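Local coordinates for RagB/SusD domain protein (PDB 5J90) that binds chitin as a SusD homolog and probably presents it at the outer membrane for uptake by the machinery of a polysaccharide utilization locus, at residues A[284-289]-A[427-432]; A[257-262]-A[316-321]; A[39-44]-A[51-56]; A[271-276]-A[382-387]. All blocks are in the same frame, centred on the assembly; numbering follows the deposited sequence.

Interaction 1 of 4, residues A[284-289]-A[427-432]; sequences ASYFDT and AGFPEG
Tyr286, at the end of the short helix 283-286, turns one ring face to Phe429, which sits just past the end of helix 413-428. The geometry is that of an offset stack: the centroids lie 4.7 Å apart and the planes differ by 25°. Phe429 CD1 comes down toward the rim of the tyrosine ring, 3.5 Å from Tyr286 CG. The two side chains run past each other in opposite directions, so that Tyr286 CE2 ends 3.5 Å from Phe429 CB. At its far end Tyr286 OH is hydrogen-bonded to Ile426 O and passes 3.8 Å from Ala427 CA. With Phe287, the first residue here to leave helical backbone angles, a third ring joins the aromatic cluster, which links two helix ends in the largely helical SusD fold. Phe287 CE1 approaches Phe429 CZ to 3.4 Å, but the planes are inclined at 54°, an oblique pairing. Phe429 reaches both partners because its CG stands anti to the backbone N (chi1 -179°). Pro430, after a cis peptide bond, sets its CB over the centre of one face of the Phe429 ring, and Met271 of helix 269-277 packs on both phenylalanines.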
loop_
_atom_site.group_PDB
_atom_site.type_symbol
_atom_site.label_atom_id
_atom_site.label_comp_id
_atom_site.label_asym_id
_atom_site.label_seq_id
_atom_site.Cartn_x
_atom_site.Cartn_y
_atom_site.Cartn_z
ATOM N N ALA A 284 -2.838 4.631 -38.343
ATOM C CA ALA A 284 -2.158 5.248 -39.479
ATOM C C ALA A 284 -1.517 6.588 -39.132
ATOM O O ALA A 284 -0.479 6.938 -39.684
ATOM C CB ALA A 284 -3.115 5.401 -40.650
ATOM N N SER A 285 -2.125 7.342 -38.225
ATOM C CA SER A 285 -1.515 8.598 -37.811
ATOM C C SER A 285 -0.620 8.408 -36.587
ATOM O O SER A 285 0.288 9.202 -36.362
ATOM C CB SER A 285 -2.559 9.685 -37.561
ATOM O OG SER A 285 -3.428 9.347 -36.493
ATOM N N TYR A 286 -0.861 7.352 -35.815
ATOM C CA TYR A 286 -0.031 7.080 -34.640
ATOM C C TYR A 286 1.363 6.605 -35.037
ATOM O O TYR A 286 2.354 6.944 -34.377
ATOM C CB TYR A 286 -0.667 6.012 -33.736
ATOM C CG TYR A 286 -1.812 6.475 -32.857
ATOM C CD1 TYR A 286 -2.447 7.693 -33.069
ATOM C CD2 TYR A 286 -2.252 5.676 -31.812
ATOM C CE1 TYR A 286 -3.495 8.109 -32.252
ATOM C CE2 TYR A 286 -3.301 6.076 -31.001
ATOM C CZ TYR A 286 -3.910 7.290 -31.216
ATOM O OH TYR A 286 -4.947 7.701 -30.411
ATOM N N PHE A 287 1.429 5.812 -36.112
ATOM C CA PHE A 287 2.659 5.142 -36.524
ATOM C C PHE A 287 2.864 5.210 -38.031
ATOM O O PHE A 287 1.915 5.410 -38.779
ATOM C CB PHE A 287 2.630 3.685 -36.069
ATOM C CG PHE A 287 2.393 3.535 -34.593
ATOM C CD1 PHE A 287 3.378 3.898 -33.698
ATOM C CD2 PHE A 287 1.185 3.065 -34.108
ATOM C CE1 PHE A 287 3.176 3.791 -32.329
ATOM C CE2 PHE A 287 0.964 2.954 -32.737
ATOM C CZ PHE A 287 1.963 3.317 -31.848
ATOM N N ASP A 288 4.113 5.062 -38.456
ATOM C CA ASP A 288 4.438 4.947 -39.875
ATOM C C ASP A 288 4.607 3.478 -40.228
ATOM O O ASP A 288 5.019 2.667 -39.400
ATOM C CB ASP A 288 5.746 5.681 -40.200
ATOM C CG ASP A 288 5.639 7.187 -40.059
ATOM O OD1 ASP A 288 4.537 7.745 -40.238
ATOM O OD2 ASP A 288 6.677 7.823 -39.779
ATOM N N THR A 289 4.309 3.122 -41.473
ATOM C CA THR A 289 4.597 1.763 -41.910
ATOM C C THR A 289 6.103 1.500 -41.880
ATOM O O THR A 289 6.913 2.417 -42.051
ATOM C CB THR A 289 4.019 1.459 -43.312
ATOM O OG1 THR A 289 4.502 2.425 -44.254
ATOM C CG2 THR A 289 2.505 1.514 -43.274
ATOM N N ALA A 427 -6.537 6.265 -26.832
ATOM C CA ALA A 427 -6.799 7.681 -27.071
ATOM C C ALA A 427 -5.674 8.604 -26.599
ATOM O O ALA A 427 -5.465 9.673 -27.179
ATOM C CB ALA A 427 -8.132 8.089 -26.435
ATOM N N GLY A 428 -4.957 8.204 -25.543
ATOM C CA GLY A 428 -3.971 9.081 -24.931
ATOM C C GLY A 428 -2.592 9.053 -25.567
ATOM O O GLY A 428 -1.735 9.832 -25.168
ATOM N N PHE A 429 -2.379 8.177 -26.550
ATOM C CA PHE A 429 -1.097 8.105 -27.240
ATOM C C PHE A 429 -0.774 9.481 -27.823
ATOM O O PHE A 429 -1.670 10.145 -28.353
ATOM C CB PHE A 429 -1.173 7.052 -28.352
ATOM C CG PHE A 429 0.113 6.884 -29.111
ATOM C CD1 PHE A 429 0.319 7.566 -30.308
ATOM C CD2 PHE A 429 1.114 6.053 -28.633
ATOM C CE1 PHE A 429 1.506 7.423 -31.008
ATOM C CE2 PHE A 429 2.305 5.908 -29.332
ATOM C CZ PHE A 429 2.496 6.598 -30.522
ATOM N N PRO A 430 0.501 9.921 -27.743
ATOM C CA PRO A 430 1.720 9.258 -27.263
ATOM C C PRO A 430 2.136 9.654 -25.833
ATOM O O PRO A 430 3.317 9.537 -25.484
ATOM C CB PRO A 430 2.769 9.783 -28.245
ATOM C CG PRO A 430 2.354 11.208 -28.437
ATOM C CD PRO A 430 0.824 11.213 -28.378
ATOM N N GLU A 431 1.192 10.117 -25.019
ATOM C CA GLU A 431 1.530 10.630 -23.682
ATOM C C GLU A 431 1.664 9.503 -22.634
ATOM O O GLU A 431 0.729 9.168 -21.902
ATOM C CB GLU A 431 0.512 11.693 -23.254
ATOM C CG GLU A 431 1.057 12.733 -22.277
ATOM C CD GLU A 431 1.544 12.111 -20.978
ATOM O OE1 GLU A 431 0.712 11.881 -20.069
ATOM O OE2 GLU A 431 2.756 11.833 -20.868
ATOM N N GLY A 432 2.857 8.934 -22.567
ATOM C CA GLY A 432 3.074 7.728 -21.794
ATOM C C GLY A 432 2.940 7.844 -20.289
ATOM O O GLY A 432 2.649 6.847 -19.638
#

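Interaction 2 of 4, residues A[257-262]-A[316-321]; sequences TISSSW and SGIGAV
Ser259 and Ile318 meet through one direct hydrogen bond: Ile318 N donates to Ser259 OG over 3.0 Å, with an N-H...O angle of 155°. The contact joins helix 255-261 to the loop leading into strand 326-328. In this part of the helix a wider pi-type turn is evident, since Thr257 O accepts from the backbone N of both Ser261 and Trp262. The Ser259 hydroxyl lies opposite its own backbone N (chi1 -179°), a rotamer that extends OG out to the loop, where it also rests 3.7 Å from Gly317 CA. Ile318 has CG1 beside its backbone N (chi1 -48°), and this branch therefore flanks the bonded N-H; Ile318 CG1 lies 3.7 Å from Ser259 OG and 3.8 Å from Ser259 CB. One water extends the link, 2.6 Å from Ser259 OG and donating to Ile318 O at 2.7 Å. The same water meets Ser260 OG, from which a second water also leads to Ile318 O. Replacing Ser259 by an alanine would probably leave the buried N-H of Ile318 without its acceptor and deprive the first water of one hydrogen-bond partner. Arg266 NH2 bonds to Ser259 OG as well, so this single hydroxyl gathers a backbone N-H, a guanidinium group and a water, which implies that a buried polar junction, more than apolar packing, ties the loop to the helix.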
loop_
_atom_site.group_PDB
_atom_site.type_symbol
_atom_site.label_atom_id
_atom_site.label_comp_id
_atom_site.label_asym_id
_atom_site.label_seq_id
_atom_site.Cartn_x
_atom_site.Cartn_y
_atom_site.Cartn_z
ATOM N N THR A 257 11.976 13.814 -33.669
ATOM C CA THR A 257 13.422 13.678 -33.851
ATOM C C THR A 257 13.934 12.343 -33.311
ATOM O O THR A 257 14.669 11.628 -33.992
ATOM C CB THR A 257 14.160 14.833 -33.159
ATOM O OG1 THR A 257 13.807 16.066 -33.797
ATOM C CG2 THR A 257 15.675 14.644 -33.226
ATOM N N ILE A 258 13.563 12.016 -32.074
ATOM C CA ILE A 258 13.985 10.765 -31.445
ATOM C C ILE A 258 13.628 9.568 -32.319
ATOM O O ILE A 258 14.424 8.631 -32.476
ATOM C CB ILE A 258 13.364 10.625 -30.044
ATOM C CG1 ILE A 258 13.821 11.795 -29.173
ATOM C CG2 ILE A 258 13.753 9.296 -29.424
ATOM C CD1 ILE A 258 13.014 11.936 -27.884
ATOM N N SER A 259 12.444 9.617 -32.921
ATOM C CA SER A 259 12.005 8.556 -33.820
ATOM C C SER A 259 12.615 8.664 -35.230
ATOM O O SER A 259 13.446 7.843 -35.612
ATOM C CB SER A 259 10.477 8.521 -33.906
ATOM O OG SER A 259 10.052 7.477 -34.760
ATOM N N SER A 260 12.201 9.674 -35.989
ATOM C CA SER A 260 12.561 9.758 -37.405
ATOM C C SER A 260 14.045 9.995 -37.665
ATOM O O SER A 260 14.596 9.445 -38.622
ATOM C CB SER A 260 11.734 10.833 -38.108
ATOM O OG SER A 260 10.367 10.458 -38.156
ATOM N N SER A 261 14.692 10.815 -36.845
ATOM C CA SER A 261 16.102 11.136 -37.078
ATOM C C SER A 261 17.058 10.133 -36.447
ATOM O O SER A 261 18.023 9.696 -37.082
ATOM C CB SER A 261 16.429 12.541 -36.579
ATOM O OG SER A 261 15.592 13.502 -37.193
ATOM N N TRP A 262 16.806 9.770 -35.190
ATOM C CA TRP A 262 17.754 8.947 -34.442
ATOM C C TRP A 262 17.420 7.464 -34.474
ATOM O O TRP A 262 18.266 6.631 -34.135
ATOM C CB TRP A 262 17.820 9.390 -32.982
ATOM C CG TRP A 262 18.183 10.815 -32.772
ATOM C CD1 TRP A 262 18.671 11.694 -33.700
ATOM C CD2 TRP A 262 18.081 11.543 -31.547
ATOM N NE1 TRP A 262 18.883 12.919 -33.123
ATOM C CE2 TRP A 262 18.517 12.859 -31.801
ATOM C CE3 TRP A 262 17.648 11.214 -30.259
ATOM C CZ2 TRP A 262 18.548 13.840 -30.815
ATOM C CZ3 TRP A 262 17.680 12.190 -29.280
ATOM C CH2 TRP A 262 18.126 13.486 -29.562
ATOM N N SER A 316 8.330 -0.144 -37.320
ATOM C CA SER A 316 7.536 1.076 -37.495
ATOM C C SER A 316 7.975 2.247 -36.619
ATOM O O SER A 316 8.203 2.091 -35.417
ATOM C CB SER A 316 6.046 0.807 -37.260
ATOM O OG SER A 316 5.458 0.107 -38.348
ATOM N N GLY A 317 8.077 3.428 -37.217
ATOM C CA GLY A 317 8.388 4.627 -36.466
ATOM C C GLY A 317 7.136 5.270 -35.888
ATOM O O GLY A 317 6.013 4.880 -36.210
ATOM N N ILE A 318 7.337 6.259 -35.022
ATOM C CA ILE A 318 6.228 7.047 -34.500
ATOM C C ILE A 318 5.757 7.961 -35.627
ATOM O O ILE A 318 6.572 8.520 -36.369
ATOM C CB ILE A 318 6.641 7.863 -33.257
ATOM C CG1 ILE A 318 7.393 6.977 -32.249
ATOM C CG2 ILE A 318 5.416 8.517 -32.627
ATOM C CD1 ILE A 318 6.648 5.711 -31.842
ATOM N N GLY A 319 4.446 8.113 -35.757
ATOM C CA GLY A 319 3.865 8.720 -36.945
ATOM C C GLY A 319 3.537 10.198 -36.883
ATOM O O GLY A 319 4.090 10.959 -36.072
ATOM N N ALA A 320 2.620 10.603 -37.756
ATOM C CA ALA A 320 2.307 12.011 -37.962
ATOM C C ALA A 320 1.852 12.765 -36.715
ATOM O O ALA A 320 1.988 13.987 -36.653
ATOM C CB ALA A 320 1.281 12.173 -39.088
ATOM N N VAL A 321 1.320 12.052 -35.719
ATOM C CA VAL A 321 0.832 12.731 -34.516
ATOM C C VAL A 321 1.932 13.483 -33.771
ATOM O O VAL A 321 1.643 14.444 -33.060
ATOM C CB VAL A 321 0.079 11.790 -33.531
ATOM C CG1 VAL A 321 -1.209 11.261 -34.166
ATOM C CG2 VAL A 321 0.974 10.663 -33.041
HETATM O O HOH W 1 9.167 8.105 -37.141
HETATM O O HOH W 2 8.020 11.196 -36.611
#

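Interaction 3 of 4, residues A[39-44]-A[51-56]; sequences NIQVLT and LQQGLN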
loop_
_atom_site.group_PDB
_atom_site.type_symbol
_atom_site.label_atom_id
_atom_site.label_comp_id
_atom_site.label_asym_id
_atom_site.label_seq_id
_atom_site.Cartn_x
_atom_site.Cartn_y
_atom_site.Cartn_z
ATOM N N ASN A 39 8.230 22.938 -20.332
ATOM C CA ASN A 39 8.941 21.905 -19.568
ATOM C C ASN A 39 8.081 20.946 -18.763
ATOM O O ASN A 39 8.600 20.225 -17.922
ATOM C CB ASN A 39 10.026 22.522 -18.674
ATOM C CG ASN A 39 11.161 23.132 -19.478
ATOM O OD1 ASN A 39 12.082 22.430 -19.913
ATOM N ND2 ASN A 39 11.095 24.436 -19.693
ATOM N N ILE A 40 6.776 20.928 -19.005
ATOM C CA ILE A 40 5.949 19.842 -18.473
ATOM C C ILE A 40 6.428 18.562 -19.148
ATOM O O ILE A 40 6.844 17.606 -18.484
ATOM C CB ILE A 40 4.455 20.096 -18.710
ATOM C CG1 ILE A 40 4.025 21.342 -17.936
ATOM C CG2 ILE A 40 3.616 18.872 -18.311
ATOM C CD1 ILE A 40 2.757 21.972 -18.464
ATOM N N GLN A 41 6.388 18.555 -20.479
ATOM C CA GLN A 41 7.274 17.712 -21.267
ATOM C C GLN A 41 8.351 18.629 -21.818
ATOM O O GLN A 41 8.040 19.650 -22.435
ATOM C CB GLN A 41 6.529 17.033 -22.416
ATOM C CG GLN A 41 5.549 15.998 -21.930
ATOM C CD GLN A 41 4.980 15.174 -23.058
ATOM O OE1 GLN A 41 4.901 15.627 -24.203
ATOM N NE2 GLN A 41 4.588 13.949 -22.750
ATOM N N VAL A 42 9.615 18.299 -21.579
ATOM C CA VAL A 42 10.693 19.163 -22.052
ATOM C C VAL A 42 10.734 19.174 -23.575
ATOM O O VAL A 42 10.988 18.154 -24.210
ATOM C CB VAL A 42 12.052 18.748 -21.472
ATOM C CG1 VAL A 42 13.170 19.573 -22.109
ATOM C CG2 VAL A 42 12.042 18.920 -19.958
ATOM N N LEU A 43 10.455 20.333 -24.163
ATOM C CA LEU A 43 10.325 20.404 -25.611
ATOM C C LEU A 43 11.672 20.468 -26.306
ATOM O O LEU A 43 11.815 19.986 -27.435
ATOM C CB LEU A 43 9.445 21.589 -26.009
ATOM C CG LEU A 43 8.004 21.506 -25.514
ATOM C CD1 LEU A 43 7.185 22.655 -26.087
ATOM C CD2 LEU A 43 7.367 20.162 -25.851
ATOM N N THR A 44 12.657 21.059 -25.635
ATOM C CA THR A 44 13.999 21.172 -26.194
ATOM C C THR A 44 15.035 21.252 -25.072
ATOM O O THR A 44 14.768 21.813 -24.016
ATOM C CB THR A 44 14.107 22.412 -27.118
ATOM O OG1 THR A 44 15.286 22.311 -27.931
ATOM C CG2 THR A 44 14.161 23.690 -26.302
ATOM N N LEU A 51 15.323 11.553 -22.040
ATOM C CA LEU A 51 15.641 11.108 -20.677
ATOM C C LEU A 51 14.521 11.414 -19.671
ATOM O O LEU A 51 14.288 10.651 -18.733
ATOM C CB LEU A 51 16.965 11.724 -20.205
ATOM C CG LEU A 51 18.173 11.335 -21.060
ATOM C CD1 LEU A 51 19.382 12.146 -20.622
ATOM C CD2 LEU A 51 18.451 9.852 -20.934
ATOM N N GLN A 52 13.824 12.525 -19.875
ATOM C CA GLN A 52 12.752 12.925 -18.973
ATOM C C GLN A 52 11.566 11.979 -19.043
ATOM O O GLN A 52 10.963 11.671 -18.012
ATOM C CB GLN A 52 12.277 14.335 -19.308
ATOM C CG GLN A 52 11.271 14.855 -18.292
ATOM C CD GLN A 52 10.252 15.808 -18.887
ATOM O OE1 GLN A 52 10.091 15.886 -20.110
ATOM N NE2 GLN A 52 9.555 16.537 -18.024
ATOM N N GLN A 53 11.215 11.531 -20.249
ATOM C CA GLN A 53 10.047 10.677 -20.407
ATOM C C GLN A 53 10.234 9.562 -21.438
ATOM O O GLN A 53 9.666 8.479 -21.301
ATOM C CB GLN A 53 8.810 11.525 -20.735
ATOM C CG GLN A 53 7.538 10.695 -20.790
ATOM C CD GLN A 53 6.247 11.511 -20.876
ATOM O OE1 GLN A 53 6.109 12.602 -20.306
ATOM N NE2 GLN A 53 5.286 10.964 -21.593
ATOM N N GLY A 54 11.039 9.814 -22.470
ATOM C CA GLY A 54 11.147 8.884 -23.583
ATOM C C GLY A 54 11.654 7.497 -23.240
ATOM O O GLY A 54 11.282 6.508 -23.883
ATOM N N LEU A 55 12.511 7.423 -22.225
ATOM C CA LEU A 55 13.132 6.160 -21.831
ATOM C C LEU A 55 12.613 5.662 -20.476
ATOM O O LEU A 55 13.207 4.775 -19.849
ATOM C CB LEU A 55 14.662 6.297 -21.821
ATOM C CG LEU A 55 15.276 6.437 -23.218
ATOM C CD1 LEU A 55 16.741 6.835 -23.145
ATOM C CD2 LEU A 55 15.127 5.126 -23.966
ATOM N N ASN A 56 11.479 6.210 -20.048
ATOM C CA ASN A 56 10.791 5.672 -18.874
ATOM C C ASN A 56 9.321 5.390 -19.195
ATOM O O ASN A 56 9.023 4.383 -19.824
ATOM C CB ASN A 56 11.054 6.481 -17.573
ATOM C CG ASN A 56 10.765 7.974 -17.707
ATOM O OD1 ASN A 56 9.620 8.405 -17.617
ATOM N ND2 ASN A 56 11.820 8.778 -17.853
#
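The flat amide of Gln52 faces Val42 with one of its sides, Val42 CG2 standing over it at 3.7 Å from Gln52 CD, while the two polar atoms along one edge of the group grip the backbone of 39-44. Val42 N donates to Gln52 OE1, 2.9 Å away and almost straight at 176°; beside it Gln52 NE2 donates to Ile40 O at 3.0 Å, meeting that carbonyl from above its plane. A second pair of amides, those of Gln41 and Gln53, is turned 71° apart, and Gln41 NE2 reaches Gln53 OE1 in a weak bond of 3.2 Å. Gln52 sits in the last turns of helix 46-54, which widen into a pi-type turn. A chi1 of -173° extends its chain away from the helix, and a further bend at chi2 brings the amide to the loop that precedes the same helix. A leucine in place of Gln52 would probably leave Val42 N and Ile40 O without these partners and set the loop free to shift from the helix. Gln53 has stronger partners beyond the loop, its NE2 bonding Glu431 and Asp58 and its OE1 Arg129. The chemistry implies two roles: Gln52 offers a donor and an acceptor along one amide edge to residues two apart in a buried, irregular backbone, whereas Gln53 links this corner to a wider polar network.

Interaction 4 of 4, residues A[271-276]-A[382-387]; sequences MESIMK and KTAAAY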
loop_
_atom_site.group_PDB
_atom_site.type_symbol
_atom_site.label_atom_id
_atom_site.label_comp_id
_atom_site.label_asym_id
_atom_site.label_seq_id
_atom_site.Cartn_x
_atom_site.Cartn_y
_atom_site.Cartn_z
ATOM N N MET A 271 1.270 -1.958 -28.714
ATOM C CA MET A 271 0.494 -1.170 -29.658
ATOM C C MET A 271 0.169 -1.985 -30.913
ATOM O O MET A 271 -0.947 -1.908 -31.419
ATOM C CB MET A 271 1.213 0.135 -30.006
ATOM C CG MET A 271 0.902 1.272 -29.047
ATOM S SD MET A 271 -0.735 1.905 -29.414
ATOM C CE MET A 271 -0.998 2.998 -28.017
ATOM N N GLU A 272 1.124 -2.776 -31.391
ATOM C CA GLU A 272 0.832 -3.618 -32.551
ATOM C C GLU A 272 -0.277 -4.614 -32.216
ATOM O O GLU A 272 -1.258 -4.727 -32.935
ATOM C CB GLU A 272 2.075 -4.366 -33.044
ATOM C CG GLU A 272 1.766 -5.159 -34.310
ATOM C CD GLU A 272 2.886 -6.080 -34.776
ATOM O OE1 GLU A 272 4.079 -5.760 -34.595
ATOM O OE2 GLU A 272 2.554 -7.137 -35.361
ATOM N N SER A 273 -0.134 -5.319 -31.099
ATOM C CA SER A 273 -1.118 -6.322 -30.707
ATOM C C SER A 273 -2.524 -5.741 -30.576
ATOM O O SER A 273 -3.499 -6.275 -31.126
ATOM C CB SER A 273 -0.698 -6.979 -29.386
ATOM O OG SER A 273 -1.698 -7.879 -28.943
ATOM N N ILE A 274 -2.635 -4.642 -29.844
ATOM C CA ILE A 274 -3.937 -4.061 -29.557
ATOM C C ILE A 274 -4.541 -3.346 -30.765
ATOM O O ILE A 274 -5.696 -3.584 -31.115
ATOM C CB ILE A 274 -3.858 -3.148 -28.316
ATOM C CG1 ILE A 274 -3.563 -4.011 -27.084
ATOM C CG2 ILE A 274 -5.148 -2.361 -28.140
ATOM C CD1 ILE A 274 -3.316 -3.224 -25.794
ATOM N N MET A 275 -3.772 -2.476 -31.409
ATOM C CA MET A 275 -4.332 -1.700 -32.513
ATOM C C MET A 275 -4.554 -2.532 -33.788
ATOM O O MET A 275 -5.558 -2.341 -34.478
ATOM C CB MET A 275 -3.529 -0.413 -32.762
ATOM C CG MET A 275 -3.576 0.538 -31.550
ATOM S SD MET A 275 -3.029 2.229 -31.871
ATOM C CE MET A 275 -4.416 2.838 -32.830
ATOM N N LYS A 276 -3.652 -3.466 -34.082
ATOM C CA LYS A 276 -3.885 -4.388 -35.201
ATOM C C LYS A 276 -5.066 -5.306 -34.914
ATOM O O LYS A 276 -5.873 -5.583 -35.801
ATOM C CB LYS A 276 -2.654 -5.243 -35.484
ATOM C CG LYS A 276 -1.612 -4.610 -36.371
ATOM C CD LYS A 276 -0.646 -5.695 -36.828
ATOM C CE LYS A 276 0.233 -5.254 -37.976
ATOM N NZ LYS A 276 1.334 -6.240 -38.183
ATOM N N LYS A 382 -13.498 -8.590 -32.657
ATOM C CA LYS A 382 -12.063 -8.320 -32.731
ATOM C C LYS A 382 -11.440 -8.146 -31.346
ATOM O O LYS A 382 -12.004 -7.490 -30.471
ATOM C CB LYS A 382 -11.779 -7.092 -33.595
ATOM C CG LYS A 382 -12.267 -7.212 -35.043
ATOM C CD LYS A 382 -11.699 -6.088 -35.895
ATOM C CE LYS A 382 -12.277 -6.091 -37.305
ATOM N NZ LYS A 382 -13.686 -5.618 -37.314
ATOM N N THR A 383 -10.278 -8.762 -31.177
ATOM C CA THR A 383 -9.525 -8.687 -29.924
ATOM C C THR A 383 -8.041 -8.613 -30.246
ATOM O O THR A 383 -7.647 -8.663 -31.409
ATOM C CB THR A 383 -9.783 -9.896 -28.989
ATOM O OG1 THR A 383 -9.618 -11.121 -29.719
ATOM C CG2 THR A 383 -11.186 -9.838 -28.388
ATOM N N ALA A 384 -7.209 -8.478 -29.214
ATOM C CA ALA A 384 -5.772 -8.299 -29.419
ATOM C C ALA A 384 -5.158 -9.421 -30.254
ATOM O O ALA A 384 -5.544 -10.584 -30.123
ATOM C CB ALA A 384 -5.046 -8.172 -28.068
ATOM N N ALA A 385 -4.202 -9.054 -31.102
ATOM C CA ALA A 385 -3.530 -10.000 -31.995
ATOM C C ALA A 385 -2.250 -10.580 -31.395
ATOM O O ALA A 385 -1.578 -9.945 -30.580
ATOM C CB ALA A 385 -3.208 -9.326 -33.318
ATOM N N ALA A 386 -1.893 -11.787 -31.819
ATOM C CA ALA A 386 -0.616 -12.360 -31.429
ATOM C C ALA A 386 0.514 -11.483 -31.946
ATOM O O ALA A 386 0.395 -10.848 -33.001
ATOM C CB ALA A 386 -0.476 -13.785 -31.961
ATOM N N TYR A 387 1.608 -11.446 -31.190
ATOM C CA TYR A 387 2.766 -10.652 -31.561
ATOM C C TYR A 387 3.915 -11.532 -32.067
ATOM O O TYR A 387 4.305 -12.498 -31.411
ATOM C CB TYR A 387 3.263 -9.768 -30.399
ATOM C CG TYR A 387 4.547 -9.098 -30.804
ATOM C CD1 TYR A 387 4.535 -8.043 -31.711
ATOM C CD2 TYR A 387 5.777 -9.567 -30.360
ATOM C CE1 TYR A 387 5.703 -7.454 -32.140
ATOM C CE2 TYR A 387 6.960 -8.978 -30.784
ATOM C CZ TYR A 387 6.911 -7.921 -31.677
ATOM O OH TYR A 387 8.067 -7.324 -32.115
HETATM O O HOH W 3 2.681 -9.761 -34.962
HETATM O O HOH W 4 -0.001 -8.142 -34.034
#
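Ser273 and Ala385 form a two-bond polar contact that lays the irregular segment 382-387 across helix 269-277, in the outer part of the largely helical SusD fold; together the two segments bury 306 Å². The evidence is a reciprocal pair of bonds between these two residues. Ala385 N donates to Ser273 O at 2.9 Å, nearly straight at 177°, although it comes from above the carbonyl plane. In return Ser273 OG donates to Ala385 O at 2.6 Å, and here the hydroxyl lies in the carbonyl plane, on a lone pair. A chi1 of 175° swings the serine hydroxyl off the helix to the loop carbonyl, so that both main-chain polar groups of Ala385 are engaged by one residue.

One residue earlier on the helix, Glu272 crosses Tyr387 at about a right angle. Its carboxylate meets the ring at the edge, near the ring plane, with Glu272 OE1 3.4 Å from Tyr387 CE1. Both groups find their polar partners in the same residue outside the contact: Glu272 OE1 accepts from Gly299 N, and Tyr387 OH bonds Gly299 O. The other carboxylate oxygen, Glu272 OE2, forms a salt bridge of 3.2 Å with Lys276 NZ, one helical turn on, and another with Lys298. This concentration of positive charge would probably stabilise the ionised carboxylate. Beside the main bonds, Ala384 CB packs 3.5 Å from Ser273 OG, and Ala384 CA makes a CA-H...O contact with Ser273 O, bent at the hydrogen, with CA and O 3.5 Å apart.

Overall arrangement
Interaction 3 closes first along the chain, before any of the others opens; the segments of interactions 1, 2 and 4 then alternate, so each pair of these crosses. Interactions 1 and 2 have centres about 10 Å apart and are joined by backbone bonds from segment 284-289 to segment 316-321. The centres of interactions 1 and 4 are about 14 Å apart, and Met271 and Met275 of helix 269-277 bridge them by packing on the aromatic cluster. Interactions 1 and 3, centres about 17 Å apart, are linked through Gln53 and Glu431. Interactions 3 and 4, centres about 27 Å apart, do not touch. Interaction 1 thus connects directly to all three, uniting sequence-distant helices and loops in one SusD-like unit.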